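Local coordinates for protein neurotoxin (Clostridium botulinum, PDB 3N7L) that is the receptor-binding domain of a botulinum neurotoxin and probably attaches the toxin to gangliosides on the nerve-cell surface, at residues 311-319 with 330-338; 257-268 with 388-399. All coordinates share one frame; numbering follows the deposited sequence.

Contact 1: residues 311-319 with 330-338; sequences NKQYSLGMY and VPLGALDQP
S315 faces L335 and G317 faces G333 in antiparallel hydrogen-bonded pairs; the axes of strands 313-318 and 330-335 come within 4.3 Å, their directions 153° apart. S315 and L335 exchange two backbone bonds, each 2.8 Å from N of one residue to O of the other. Beyond the G317-G333 pair the pairing weakens, and Y319 N weakly reaches P331 O. The Y319 side chain takes over. Its CG sits between the backbone N and the carbonyl carbon (chi1 66°), which brings the ring across to P331. P331 CG stands over one face, 3.7 Å from the ring centroid, a CH-pi contact; G333 N and L332 C meet the ring edge, where G333 has no side chain to obstruct it. A water accepts from Y319 OH and donates to L332 O. The two strands form a beta hairpin in the trefoil-type C-terminal half of the receptor-binding domain, with helix 339-345 following. On the helix side, S315 OG lies 2.9 Å from Q337 OE1 and 3.2 Å from L335 O, two acceptors for one proton, and a water donates to S315 OG and Q337 O. K312, bent near its tip, crosses D336 at about a right angle in a salt bridge of 3.0 Å between NZ and OD1. Toward the hairpin loop, M318 SD packs 3.5 Å from V330 CG1, and Y319 O is buried without a polar partner.

Contact 2: residues 257-268 with 388-399; sequences RYMSKKGNGIVF and DDYWFNHEYLIP. With SO4 (sulfate ion), chain B.
L397 CD2 lies over one face of the R257 guanidinium, while F268 O sits in plane at the edge of that group and accepts a weak bond from NH1. The F268 ring turns its edge to I398 C and P399 N, with its CE1 3.4 Å from P399 CD. V267 CG1 and K262 CD both approach the Y396 ring obliquely. Y390 turns its ring edge onto W391, CD1 3.5 Å above the W391 ring plane and over its centre. K262 runs past Y396 at about a right angle: with CG anti to the backbone N (chi1 -176°) and the rest extended, NZ donates to Y396 OH at 2.9 Å and forms a salt bridge with D389 OD1 at 3.2 Å, on its syn side, 30° out of the carboxylate plane. Strands 265-268 and 394-399 cross at 106°, and F268 N to L397 O, 2.9 Å, is the one backbone bond between the segments; a water bridges F268 O and L397 N. A sulfate, probably from the crystallisation liquor, lies at the H394 ring edge, its O4 accepting from H394 NE2 at 2.8 Å, and W391 N gives a 3.0 Å bond to its O2. The hairpin 257-268, closed by a type II' turn from K262 to G265, packs across strand 394-402 of the trefoil-type domain, beside an aromatic loop, Y390 to F392, that probably belongs to the ganglioside-binding loop.

Overall arrangement
From the N terminus the chain first builds the lectin-like N-terminal half and only after strand 246-251 makes the hairpin 257-268, half of contact 2. It runs through further strands to 311-319 and returns after a ten-residue connection through 330-338, closing contact 1. Helix 339-345 and three strands follow before 388-399 comes back to that hairpin. Contact 1 is a short loop nested inside the long one closed by contact 2, their centres about 13 Å apart. Strands 329-335 and 394-402 are neighbours in one sheet, probably joined by L332 N and P399 O, while N264 O in the hairpin turn probably accepts from A334 N. The turn thus reaches 329-335; contact 2 fastens the hairpin to 394-402.

Contact 1: residues 311-319 with 330-338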
loop_
_atom_site.group_PDB
_atom_site.type_symbol
_atom_site.label_atom_id
_atom_site.label_comp_id
_atom_site.label_asym_id
_atom_site.label_seq_id
_atom_site.Cartn_x
_atom_site.Cartn_y
_atom_site.Cartn_z
ATOM N N ASN A 311 -23.616 -16.140 -14.477
ATOM C CA ASN A 311 -23.160 -17.470 -14.138
ATOM C C ASN A 311 -22.383 -17.944 -15.342
ATOM O O ASN A 311 -22.429 -19.111 -15.710
ATOM C CB ASN A 311 -24.341 -18.392 -13.853
ATOM C CG ASN A 311 -24.815 -18.286 -12.424
ATOM O OD1 ASN A 311 -24.092 -18.655 -11.497
ATOM N ND2 ASN A 311 -26.025 -17.764 -12.232
ATOM N N LYS A 312 -21.689 -17.002 -15.969
ATOM C CA LYS A 312 -20.874 -17.300 -17.132
ATOM C C LYS A 312 -19.575 -16.554 -16.941
ATOM O O LYS A 312 -19.518 -15.579 -16.191
ATOM C CB LYS A 312 -21.562 -16.835 -18.420
ATOM C CG LYS A 312 -23.052 -17.150 -18.471
ATOM C CD LYS A 312 -23.609 -17.240 -19.893
ATOM C CE LYS A 312 -22.902 -16.322 -20.883
ATOM N NZ LYS A 312 -21.600 -16.901 -21.348
ATOM N N GLN A 313 -18.528 -17.007 -17.608
ATOM C CA GLN A 313 -17.251 -16.334 -17.474
ATOM C C GLN A 313 -16.776 -15.789 -18.808
ATOM O O GLN A 313 -16.908 -16.432 -19.851
ATOM C CB GLN A 313 -16.205 -17.273 -16.884
ATOM C CG GLN A 313 -15.239 -16.553 -15.979
ATOM C CD GLN A 313 -14.238 -17.471 -15.314
ATOM O OE1 GLN A 313 -13.685 -17.137 -14.266
ATOM N NE2 GLN A 313 -13.987 -18.626 -15.921
ATOM N N TYR A 314 -16.243 -14.578 -18.767
ATOM C CA TYR A 314 -15.741 -13.931 -19.959
ATOM C C TYR A 314 -14.281 -13.587 -19.720
ATOM O O TYR A 314 -13.781 -13.700 -18.602
ATOM C CB TYR A 314 -16.519 -12.635 -20.236
ATOM C CG TYR A 314 -18.020 -12.809 -20.354
ATOM C CD1 TYR A 314 -18.823 -12.951 -19.219
ATOM C CD2 TYR A 314 -18.633 -12.857 -21.605
ATOM C CE1 TYR A 314 -20.208 -13.138 -19.330
ATOM C CE2 TYR A 314 -20.012 -13.047 -21.730
ATOM C CZ TYR A 314 -20.792 -13.188 -20.592
ATOM O OH TYR A 314 -22.150 -13.393 -20.725
ATOM N N SER A 315 -13.595 -13.194 -20.784
ATOM C CA SER A 315 -12.210 -12.763 -20.663
ATOM C C SER A 315 -12.218 -11.370 -21.277
ATOM O O SER A 315 -13.038 -11.083 -22.153
ATOM C CB SER A 315 -11.263 -13.685 -21.436
ATOM O OG SER A 315 -11.637 -13.790 -22.795
ATOM N N LEU A 316 -11.344 -10.491 -20.800
ATOM C CA LEU A 316 -11.295 -9.153 -21.360
ATOM C C LEU A 316 -10.605 -9.253 -22.715
ATOM O O LEU A 316 -9.655 -10.016 -22.877
ATOM C CB LEU A 316 -10.539 -8.203 -20.426
ATOM C CG LEU A 316 -11.165 -8.058 -19.034
ATOM C CD1 LEU A 316 -10.518 -6.889 -18.301
ATOM C CD2 LEU A 316 -12.675 -7.840 -19.156
ATOM N N GLY A 317 -11.110 -8.507 -23.689
ATOM C CA GLY A 317 -10.526 -8.536 -25.018
ATOM C C GLY A 317 -11.056 -7.405 -25.880
ATOM O O GLY A 317 -12.121 -6.844 -25.609
ATOM N N MET A 318 -10.306 -7.063 -26.921
ATOM C CA MET A 318 -10.706 -5.996 -27.829
ATOM C C MET A 318 -11.914 -6.422 -28.644
ATOM O O MET A 318 -12.115 -7.606 -28.888
ATOM C CB MET A 318 -9.558 -5.651 -28.785
ATOM C CG MET A 318 -8.328 -5.062 -28.108
ATOM S SD MET A 318 -6.984 -4.734 -29.288
ATOM C CE MET A 318 -6.333 -6.389 -29.494
ATOM N N TYR A 319 -12.723 -5.453 -29.053
ATOM C CA TYR A 319 -13.889 -5.729 -29.881
ATOM C C TYR A 319 -14.104 -4.524 -30.784
ATOM O O TYR A 319 -13.543 -3.459 -30.532
ATOM C CB TYR A 319 -15.134 -5.994 -29.017
ATOM C CG TYR A 319 -15.625 -4.810 -28.217
ATOM C CD1 TYR A 319 -16.578 -3.941 -28.739
ATOM C CD2 TYR A 319 -15.136 -4.559 -26.935
ATOM C CE1 TYR A 319 -17.034 -2.846 -28.003
ATOM C CE2 TYR A 319 -15.585 -3.469 -26.192
ATOM C CZ TYR A 319 -16.530 -2.620 -26.733
ATOM O OH TYR A 319 -16.961 -1.532 -26.018
ATOM N N VAL A 330 -8.965 1.296 -29.538
ATOM C CA VAL A 330 -9.773 0.091 -29.638
ATOM C C VAL A 330 -10.326 -0.195 -28.241
ATOM O O VAL A 330 -9.575 -0.294 -27.267
ATOM C CB VAL A 330 -8.933 -1.108 -30.175
ATOM C CG1 VAL A 330 -7.690 -1.305 -29.316
ATOM C CG2 VAL A 330 -9.783 -2.374 -30.198
ATOM N N PRO A 331 -11.655 -0.311 -28.121
ATOM C CA PRO A 331 -12.232 -0.577 -26.803
ATOM C C PRO A 331 -11.950 -1.977 -26.295
ATOM O O PRO A 331 -11.754 -2.908 -27.075
ATOM C CB PRO A 331 -13.719 -0.357 -27.034
ATOM C CG PRO A 331 -13.895 -0.930 -28.412
ATOM C CD PRO A 331 -12.693 -0.361 -29.166
ATOM N N LEU A 332 -11.943 -2.112 -24.975
ATOM C CA LEU A 332 -11.727 -3.387 -24.323
ATOM C C LEU A 332 -13.078 -3.832 -23.757
ATOM O O LEU A 332 -13.750 -3.058 -23.071
ATOM C CB LEU A 332 -10.721 -3.237 -23.184
ATOM C CG LEU A 332 -10.320 -4.574 -22.564
ATOM C CD1 LEU A 332 -9.475 -5.346 -23.578
ATOM C CD2 LEU A 332 -9.542 -4.340 -21.277
ATOM N N GLY A 333 -13.472 -5.069 -24.050
ATOM C CA GLY A 333 -14.748 -5.573 -23.566
ATOM C C GLY A 333 -14.657 -6.921 -22.881
ATOM O O GLY A 333 -13.568 -7.390 -22.570
ATOM N N ALA A 334 -15.808 -7.542 -22.634
ATOM C CA ALA A 334 -15.856 -8.846 -21.975
ATOM C C ALA A 334 -16.378 -9.860 -22.989
ATOM O O ALA A 334 -17.544 -9.818 -23.380
ATOM C CB ALA A 334 -16.771 -8.786 -20.752
ATOM N N LEU A 335 -15.512 -10.779 -23.401
ATOM C CA LEU A 335 -15.877 -11.757 -24.417
ATOM C C LEU A 335 -15.753 -13.212 -23.989
ATOM O O LEU A 335 -14.814 -13.585 -23.287
ATOM C CB LEU A 335 -15.006 -11.531 -25.654
ATOM C CG LEU A 335 -14.858 -10.073 -26.093
ATOM C CD1 LEU A 335 -13.721 -9.943 -27.097
ATOM C CD2 LEU A 335 -16.171 -9.590 -26.672
ATOM N N ASP A 336 -16.708 -14.032 -24.421
ATOM C CA ASP A 336 -16.672 -15.463 -24.122
ATOM C C ASP A 336 -15.908 -16.027 -25.321
ATOM O O ASP A 336 -16.499 -16.381 -26.339
ATOM C CB ASP A 336 -18.096 -16.029 -24.053
ATOM C CG ASP A 336 -18.139 -17.440 -23.483
ATOM O OD1 ASP A 336 -19.211 -17.849 -22.980
ATOM O OD2 ASP A 336 -17.105 -18.140 -23.538
ATOM N N GLN A 337 -14.586 -16.087 -25.193
ATOM C CA GLN A 337 -13.722 -16.523 -26.286
ATOM C C GLN A 337 -12.695 -17.597 -25.921
ATOM O O GLN A 337 -12.259 -17.696 -24.775
ATOM C CB GLN A 337 -12.979 -15.296 -26.822
ATOM C CG GLN A 337 -12.167 -14.600 -25.727
ATOM C CD GLN A 337 -11.599 -13.249 -26.140
ATOM O OE1 GLN A 337 -11.053 -12.509 -25.308
ATOM N NE2 GLN A 337 -11.715 -12.923 -27.416
ATOM N N PRO A 338 -12.288 -18.409 -26.908
ATOM C CA PRO A 338 -11.295 -19.464 -26.669
ATOM C C PRO A 338 -9.887 -18.865 -26.512
ATOM O O PRO A 338 -9.673 -17.690 -26.804
ATOM C CB PRO A 338 -11.437 -20.362 -27.902
ATOM C CG PRO A 338 -11.866 -19.418 -28.968
ATOM C CD PRO A 338 -12.853 -18.507 -28.267
HETATM O O HOH W 1 -18.735 -18.822 -19.822
HETATM O O HOH W 2 -14.767 -17.334 -21.687
HETATM O O HOH W 3 -12.649 -16.317 -22.512
HETATM O O HOH W 4 -15.802 -1.261 -23.488
#

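Contact 2: residues 257-268 with 388-399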
loop_
_atom_site.group_PDB
_atom_site.type_symbol
_atom_site.label_atom_id
_atom_site.label_comp_id
_atom_site.label_asym_id
_atom_site.label_seq_id
_atom_site.Cartn_x
_atom_site.Cartn_y
_atom_site.Cartn_z
ATOM N N ARG A 257 -15.515 4.721 -9.546
ATOM C CA ARG A 257 -16.159 3.949 -10.606
ATOM C C ARG A 257 -15.916 2.466 -10.380
ATOM O O ARG A 257 -14.866 2.070 -9.884
ATOM C CB ARG A 257 -15.595 4.338 -11.977
ATOM C CG ARG A 257 -15.907 5.759 -12.392
ATOM C CD ARG A 257 -17.292 5.875 -13.001
ATOM N NE ARG A 257 -17.706 7.269 -13.032
ATOM C CZ ARG A 257 -18.546 7.801 -13.912
ATOM N NH1 ARG A 257 -19.091 7.061 -14.881
ATOM N NH2 ARG A 257 -18.845 9.091 -13.810
ATOM N N TYR A 258 -16.899 1.647 -10.733
ATOM C CA TYR A 258 -16.750 0.204 -10.611
ATOM C C TYR A 258 -17.024 -0.376 -11.991
ATOM O O TYR A 258 -17.570 0.305 -12.861
ATOM C CB TYR A 258 -17.722 -0.369 -9.561
ATOM C CG TYR A 258 -19.189 -0.272 -9.924
ATOM C CD1 TYR A 258 -19.779 -1.192 -10.799
ATOM C CD2 TYR A 258 -19.993 0.731 -9.377
ATOM C CE1 TYR A 258 -21.135 -1.121 -11.111
ATOM C CE2 TYR A 258 -21.349 0.820 -9.687
ATOM C CZ TYR A 258 -21.913 -0.108 -10.549
ATOM O OH TYR A 258 -23.250 -0.023 -10.836
ATOM N N MET A 259 -16.637 -1.628 -12.194
ATOM C CA MET A 259 -16.822 -2.288 -13.478
ATOM C C MET A 259 -18.175 -2.946 -13.700
ATOM O O MET A 259 -18.655 -3.711 -12.864
ATOM C CB MET A 259 -15.741 -3.345 -13.676
ATOM C CG MET A 259 -14.607 -2.922 -14.572
ATOM S SD MET A 259 -13.368 -4.225 -14.742
ATOM C CE MET A 259 -14.364 -5.611 -15.190
ATOM N N SER A 260 -18.776 -2.647 -14.846
ATOM C CA SER A 260 -20.043 -3.238 -15.226
ATOM C C SER A 260 -19.916 -3.685 -16.682
ATOM O O SER A 260 -18.845 -3.572 -17.286
ATOM C CB SER A 260 -21.179 -2.230 -15.082
ATOM O OG SER A 260 -22.428 -2.871 -15.284
ATOM N N LYS A 261 -21.007 -4.179 -17.245
ATOM C CA LYS A 261 -20.998 -4.654 -18.619
ATOM C C LYS A 261 -22.302 -4.315 -19.331
ATOM O O LYS A 261 -23.377 -4.331 -18.726
ATOM C CB LYS A 261 -20.774 -6.176 -18.621
ATOM C CG LYS A 261 -20.910 -6.883 -19.963
ATOM C CD LYS A 261 -20.667 -8.392 -19.780
ATOM C CE LYS A 261 -20.763 -9.191 -21.083
ATOM N NZ LYS A 261 -22.153 -9.279 -21.630
ATOM N N LYS A 262 -22.195 -3.985 -20.612
ATOM C CA LYS A 262 -23.353 -3.695 -21.441
ATOM C C LYS A 262 -23.008 -4.227 -22.819
ATOM O O LYS A 262 -22.096 -3.728 -23.472
ATOM C CB LYS A 262 -23.641 -2.197 -21.512
ATOM C CG LYS A 262 -24.914 -1.907 -22.296
ATOM C CD LYS A 262 -25.450 -0.517 -22.042
ATOM C CE LYS A 262 -26.786 -0.329 -22.744
ATOM N NZ LYS A 262 -27.343 1.022 -22.468
ATOM N N GLY A 263 -23.728 -5.248 -23.264
ATOM C CA GLY A 263 -23.409 -5.829 -24.553
ATOM C C GLY A 263 -22.015 -6.432 -24.427
ATOM O O GLY A 263 -21.692 -7.051 -23.409
ATOM N N ASN A 264 -21.179 -6.240 -25.439
ATOM C CA ASN A 264 -19.818 -6.773 -25.411
ATOM C C ASN A 264 -18.876 -5.890 -24.613
ATOM O O ASN A 264 -17.768 -6.307 -24.269
ATOM C CB ASN A 264 -19.249 -6.883 -26.828
ATOM C CG ASN A 264 -19.974 -7.897 -27.671
ATOM O OD1 ASN A 264 -20.068 -9.067 -27.306
ATOM N ND2 ASN A 264 -20.492 -7.457 -28.812
ATOM N N GLY A 265 -19.313 -4.672 -24.316
ATOM C CA GLY A 265 -18.438 -3.747 -23.623
ATOM C C GLY A 265 -18.389 -3.703 -22.109
ATOM O O GLY A 265 -19.363 -4.007 -21.410
ATOM N N ILE A 266 -17.213 -3.337 -21.612
ATOM C CA ILE A 266 -16.992 -3.143 -20.186
ATOM C C ILE A 266 -17.248 -1.647 -20.032
ATOM O O ILE A 266 -16.680 -0.845 -20.771
ATOM C CB ILE A 266 -15.518 -3.389 -19.767
ATOM C CG1 ILE A 266 -15.185 -4.883 -19.787
ATOM C CG2 ILE A 266 -15.275 -2.794 -18.378
ATOM C CD1 ILE A 266 -15.997 -5.704 -18.803
ATOM N N VAL A 267 -18.115 -1.267 -19.102
ATOM C CA VAL A 267 -18.390 0.148 -18.881
ATOM C C VAL A 267 -18.222 0.429 -17.395
ATOM O O VAL A 267 -18.427 -0.457 -16.557
ATOM C CB VAL A 267 -19.826 0.551 -19.317
ATOM C CG1 VAL A 267 -20.035 0.248 -20.792
ATOM C CG2 VAL A 267 -20.853 -0.172 -18.466
ATOM N N PHE A 268 -17.830 1.652 -17.065
ATOM C CA PHE A 268 -17.630 2.021 -15.673
ATOM C C PHE A 268 -18.774 2.873 -15.163
ATOM O O PHE A 268 -19.162 3.852 -15.801
ATOM C CB PHE A 268 -16.311 2.772 -15.502
ATOM C CG PHE A 268 -15.097 1.923 -15.755
ATOM C CD1 PHE A 268 -14.517 1.868 -17.018
ATOM C CD2 PHE A 268 -14.529 1.184 -14.723
ATOM C CE1 PHE A 268 -13.380 1.091 -17.248
ATOM C CE2 PHE A 268 -13.391 0.403 -14.939
ATOM C CZ PHE A 268 -12.816 0.359 -16.206
ATOM N N ASP A 388 -28.471 -3.088 -26.171
ATOM C CA ASP A 388 -29.717 -2.736 -26.827
ATOM C C ASP A 388 -29.801 -1.289 -27.320
ATOM O O ASP A 388 -30.875 -0.839 -27.718
ATOM C CB ASP A 388 -30.904 -3.051 -25.909
ATOM C CG ASP A 388 -30.910 -2.213 -24.647
ATOM O OD1 ASP A 388 -31.792 -2.447 -23.788
ATOM O OD2 ASP A 388 -30.043 -1.321 -24.509
ATOM N N ASP A 389 -28.685 -0.557 -27.298
ATOM C CA ASP A 389 -28.694 0.818 -27.801
ATOM C C ASP A 389 -29.112 0.731 -29.260
ATOM O O ASP A 389 -28.580 -0.090 -30.010
ATOM C CB ASP A 389 -27.308 1.460 -27.737
ATOM C CG ASP A 389 -26.902 1.828 -26.335
ATOM O OD1 ASP A 389 -27.789 1.903 -25.462
ATOM O OD2 ASP A 389 -25.693 2.059 -26.115
ATOM N N TYR A 390 -30.047 1.582 -29.671
ATOM C CA TYR A 390 -30.518 1.538 -31.050
ATOM C C TYR A 390 -30.621 2.889 -31.745
ATOM O O TYR A 390 -29.897 3.151 -32.707
ATOM C CB TYR A 390 -31.877 0.826 -31.101
ATOM C CG TYR A 390 -32.373 0.543 -32.500
ATOM C CD1 TYR A 390 -33.228 1.429 -33.154
ATOM C CD2 TYR A 390 -31.974 -0.610 -33.178
ATOM C CE1 TYR A 390 -33.673 1.176 -34.449
ATOM C CE2 TYR A 390 -32.413 -0.873 -34.476
ATOM C CZ TYR A 390 -33.262 0.024 -35.104
ATOM O OH TYR A 390 -33.694 -0.234 -36.382
ATOM N N TRP A 391 -31.502 3.751 -31.247
ATOM C CA TRP A 391 -31.728 5.058 -31.857
ATOM C C TRP A 391 -30.643 6.119 -31.703
ATOM O O TRP A 391 -30.400 6.899 -32.626
ATOM C CB TRP A 391 -33.047 5.644 -31.348
ATOM C CG TRP A 391 -34.230 4.780 -31.634
ATOM C CD1 TRP A 391 -34.918 4.009 -30.741
ATOM C CD2 TRP A 391 -34.857 4.582 -32.905
ATOM N NE1 TRP A 391 -35.943 3.345 -31.379
ATOM C CE2 TRP A 391 -35.926 3.679 -32.709
ATOM C CE3 TRP A 391 -34.619 5.081 -34.192
ATOM C CZ2 TRP A 391 -36.759 3.264 -33.754
ATOM C CZ3 TRP A 391 -35.446 4.668 -35.234
ATOM C CH2 TRP A 391 -36.506 3.768 -35.006
ATOM N N PHE A 392 -29.996 6.156 -30.546
ATOM C CA PHE A 392 -28.978 7.166 -30.291
ATOM C C PHE A 392 -27.669 6.593 -29.785
ATOM O O PHE A 392 -27.607 5.453 -29.336
ATOM C CB PHE A 392 -29.485 8.161 -29.239
ATOM C CG PHE A 392 -30.767 8.845 -29.613
ATOM C CD1 PHE A 392 -30.786 9.834 -30.593
ATOM C CD2 PHE A 392 -31.962 8.496 -28.984
ATOM C CE1 PHE A 392 -31.978 10.471 -30.942
ATOM C CE2 PHE A 392 -33.159 9.127 -29.326
ATOM C CZ PHE A 392 -33.169 10.115 -30.305
ATOM N N ASN A 393 -26.625 7.409 -29.868
ATOM C CA ASN A 393 -25.324 7.037 -29.348
ATOM C C ASN A 393 -25.343 7.516 -27.894
ATOM O O ASN A 393 -26.077 8.446 -27.553
ATOM C CB ASN A 393 -24.220 7.737 -30.135
ATOM C CG ASN A 393 -23.991 7.104 -31.486
ATOM O OD1 ASN A 393 -23.506 5.978 -31.574
ATOM N ND2 ASN A 393 -24.353 7.814 -32.547
ATOM N N HIS A 394 -24.553 6.875 -27.044
ATOM C CA HIS A 394 -24.504 7.218 -25.629
ATOM C C HIS A 394 -23.056 7.275 -25.177
ATOM O O HIS A 394 -22.220 6.509 -25.661
ATOM C CB HIS A 394 -25.231 6.153 -24.801
ATOM C CG HIS A 394 -26.643 5.914 -25.229
ATOM N ND1 HIS A 394 -27.706 6.634 -24.729
ATOM C CD2 HIS A 394 -27.164 5.061 -26.144
ATOM C CE1 HIS A 394 -28.821 6.236 -25.317
ATOM N NE2 HIS A 394 -28.518 5.284 -26.180
ATOM N N GLU A 395 -22.768 8.183 -24.255
ATOM C CA GLU A 395 -21.423 8.319 -23.712
ATOM C C GLU A 395 -21.190 7.178 -22.729
ATOM O O GLU A 395 -22.006 6.935 -21.844
ATOM C CB GLU A 395 -21.269 9.665 -22.986
ATOM C CG GLU A 395 -21.142 10.879 -23.919
ATOM C CD GLU A 395 -19.740 11.038 -24.512
ATOM O OE1 GLU A 395 -19.602 11.730 -25.544
ATOM O OE2 GLU A 395 -18.772 10.488 -23.941
ATOM N N TYR A 396 -20.083 6.468 -22.904
ATOM C CA TYR A 396 -19.718 5.370 -22.025
ATOM C C TYR A 396 -18.275 5.556 -21.595
ATOM O O TYR A 396 -17.403 5.829 -22.428
ATOM C CB TYR A 396 -19.840 4.012 -22.743
ATOM C CG TYR A 396 -21.263 3.576 -23.021
ATOM C CD1 TYR A 396 -22.125 3.236 -21.977
ATOM C CD2 TYR A 396 -21.758 3.544 -24.321
ATOM C CE1 TYR A 396 -23.454 2.881 -22.225
ATOM C CE2 TYR A 396 -23.083 3.192 -24.579
ATOM C CZ TYR A 396 -23.924 2.864 -23.526
ATOM O OH TYR A 396 -25.239 2.532 -23.773
ATOM N N LEU A 397 -18.031 5.423 -20.295
ATOM C CA LEU A 397 -16.680 5.525 -19.763
ATOM C C LEU A 397 -16.203 4.087 -19.912
ATOM O O LEU A 397 -16.764 3.170 -19.300
ATOM C CB LEU A 397 -16.709 5.939 -18.293
ATOM C CG LEU A 397 -15.361 6.066 -17.576
ATOM C CD1 LEU A 397 -14.460 7.068 -18.313
ATOM C CD2 LEU A 397 -15.600 6.507 -16.140
ATOM N N ILE A 398 -15.178 3.888 -20.733
ATOM C CA ILE A 398 -14.703 2.545 -21.004
ATOM C C ILE A 398 -13.197 2.356 -20.974
ATOM O O ILE A 398 -12.432 3.311 -21.103
ATOM C CB ILE A 398 -15.128 2.097 -22.415
ATOM C CG1 ILE A 398 -14.479 3.028 -23.453
ATOM C CG2 ILE A 398 -16.651 2.135 -22.557
ATOM C CD1 ILE A 398 -14.429 2.456 -24.857
ATOM N N PRO A 399 -12.757 1.105 -20.793
ATOM C CA PRO A 399 -11.326 0.813 -20.780
ATOM C C PRO A 399 -11.026 0.828 -22.286
ATOM O O PRO A 399 -11.804 0.289 -23.075
ATOM C CB PRO A 399 -11.263 -0.585 -20.162
ATOM C CG PRO A 399 -12.543 -1.202 -20.600
ATOM C CD PRO A 399 -13.551 -0.094 -20.466
HETATM S S SO4 B . -31.717 4.083 -27.541
HETATM O O1 SO4 B . -32.472 5.328 -27.370
HETATM O O2 SO4 B . -32.445 3.187 -28.455
HETATM O O3 SO4 B . -31.542 3.408 -26.230
HETATM O O4 SO4 B . -30.391 4.413 -28.102
HETATM O O HOH W 5 -20.073 4.490 -18.444
#